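Local atomic coordinates of probable leucine/isoleucine/valine-binding protein (Rhodopirellula baltica, PDB entry 4KV7), a protein that probably binds leucine, isoleucine, valine or a related small ligand, as a periplasmic binding protein of the leucine-binding family. Residues S230-M235 with P243-V248. The protein carries 1 engineered substitution. Residues are numbered along the deposited sequence; the frame is centred on the assembly and turned at random.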
# COMPACT_ATOMS: atom_id res chain seq x y z
N SER A 230 -9.63 -2.28 13.78
CA SER A 230 -10.77 -1.58 14.38
C SER A 230 -11.27 -2.32 15.61
O SER A 230 -11.57 -1.71 16.64
CB SER A 230 -11.92 -1.45 13.39
OG SER A 230 -11.57 -0.58 12.33
N LYS A 231 -11.39 -3.64 15.50
CA LYS A 231 -11.84 -4.44 16.62
C LYS A 231 -10.86 -4.38 17.79
O LYS A 231 -11.27 -4.29 18.94
CB LYS A 231 -12.07 -5.88 16.19
CG LYS A 231 -12.59 -6.74 17.32
CD LYS A 231 -13.11 -8.07 16.85
CE LYS A 231 -13.48 -8.95 18.02
NZ LYS A 231 -13.77 -10.32 17.56
N LEU A 232 -9.58 -4.44 17.49
CA LEU A 232 -8.55 -4.34 18.52
C LEU A 232 -8.68 -3.01 19.29
O LEU A 232 -8.65 -2.99 20.51
CB LEU A 232 -7.17 -4.49 17.87
CG LEU A 232 -5.92 -4.53 18.76
CD1 LEU A 232 -5.52 -3.15 19.25
CD2 LEU A 232 -6.07 -5.51 19.92
N ILE A 233 -8.82 -1.91 18.55
CA ILE A 233 -8.94 -0.60 19.19
C ILE A 233 -10.19 -0.49 20.05
O ILE A 233 -10.13 0.02 21.18
CB ILE A 233 -8.87 0.52 18.16
CG1 ILE A 233 -7.44 0.60 17.62
CG2 ILE A 233 -9.28 1.85 18.78
CD1 ILE A 233 -7.30 1.39 16.35
N ARG A 234 -11.32 -0.98 19.55
CA ARG A 234 -12.55 -0.98 20.33
C ARG A 234 -12.38 -1.78 21.61
O ARG A 234 -12.79 -1.35 22.68
CB ARG A 234 -13.71 -1.57 19.52
CG ARG A 234 -14.29 -0.63 18.48
CD ARG A 234 -15.62 -1.14 17.94
NE ARG A 234 -16.12 -0.29 16.86
CZ ARG A 234 -16.84 0.82 17.04
NH1 ARG A 234 -17.16 1.21 18.27
NH2 ARG A 234 -17.24 1.53 15.99
N MSE A 235 -11.78 -2.96 21.48
CA MSE A 235 -11.60 -3.84 22.63
C MSE A 235 -10.59 -3.32 23.63
O MSE A 235 -10.75 -3.49 24.84
CB MSE A 235 -11.21 -5.24 22.17
CG MSE A 235 -12.36 -5.97 21.53
SE MSE A 235 -11.98 -7.85 21.26
CE MSE A 235 -10.67 -8.11 22.61
N PRO A 243 -3.35 3.32 24.61
CA PRO A 243 -2.03 3.77 24.16
C PRO A 243 -2.18 4.64 22.92
O PRO A 243 -3.28 4.75 22.38
CB PRO A 243 -1.36 2.47 23.76
CG PRO A 243 -2.51 1.66 23.20
CD PRO A 243 -3.65 1.96 24.14
N GLN A 244 -1.09 5.24 22.46
CA GLN A 244 -1.09 5.84 21.14
C GLN A 244 -1.07 4.72 20.11
O GLN A 244 -0.13 3.92 20.08
CB GLN A 244 0.14 6.72 20.96
CG GLN A 244 0.29 7.28 19.55
CD GLN A 244 -0.80 8.27 19.21
OE1 GLN A 244 -0.90 9.33 19.83
NE2 GLN A 244 -1.61 7.95 18.21
N PHE A 245 -2.10 4.65 19.26
CA PHE A 245 -2.13 3.68 18.18
C PHE A 245 -1.56 4.30 16.92
O PHE A 245 -1.84 5.46 16.62
CB PHE A 245 -3.57 3.21 17.92
CG PHE A 245 -4.12 2.33 19.01
CD1 PHE A 245 -3.69 1.02 19.13
CD2 PHE A 245 -5.07 2.81 19.90
CE1 PHE A 245 -4.18 0.20 20.12
CE2 PHE A 245 -5.57 1.99 20.89
CZ PHE A 245 -5.13 0.68 21.00
N LEU A 246 -0.75 3.53 16.20
CA LEU A 246 -0.18 3.99 14.93
C LEU A 246 -0.40 2.92 13.89
O LEU A 246 0.02 1.78 14.07
CB LEU A 246 1.32 4.26 15.04
CG LEU A 246 1.75 5.27 16.11
CD1 LEU A 246 2.12 4.59 17.43
CD2 LEU A 246 2.91 6.11 15.60
N ALA A 247 -1.04 3.28 12.77
CA ALA A 247 -1.37 2.33 11.72
C ALA A 247 -0.42 2.52 10.54
O ALA A 247 -0.20 3.65 10.09
CB ALA A 247 -2.79 2.56 11.26
N VAL A 248 0.11 1.42 10.02
CA VAL A 248 0.87 1.52 8.77
C VAL A 248 -0.09 1.75 7.61
O VAL A 248 -1.32 1.59 7.73
CB VAL A 248 1.78 0.30 8.51
CG1 VAL A 248 2.81 0.15 9.63
CG2 VAL A 248 0.98 -0.97 8.31
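In the beta-alpha-beta unit formed by strand 219-223, helix 226-238 and strand 244-247, the helix returns over the sheet and meets the strand that follows it through Leu-232, Ile-233 and the ring of Phe-245. The unit belongs to the lobe of this periplasmic binding protein built on the mixed sheet, and illustrates how a crossover helix packs on the next strand, here through an aromatic ring and two aliphatic residues. Phe-245 points from its strand toward the helix; the nearest CA atoms across the contact, those of Ile-233 and Phe-245, are 8.1 Å apart. Ile-233 meets the ring with its CG1 methylene, in a CH-pi contact only 3° off the ring normal and 3.8 Å from the centroid. Because CG1 sits over the middle, all six ring carbons are almost equally near it. Turning CG1 away from the carbonyl carbon of Ile-233 (chi1 -70°) brings this branch to the face. On the opposite face lies Pro-243 CG, 3.6 Å above the ring plane and offset toward the rim, so both faces meet aliphatic carbons. Val-220 of strand 219-223 also touches Phe-245, while Met-222 of that strand and Leu-260 of helix 253-260 pack on Ile-233. Leu-232 holds CG anti to its backbone N (chi1 -175°), which carries CD1 obliquely to the ring, 3.7 Å from Phe-245 CE1.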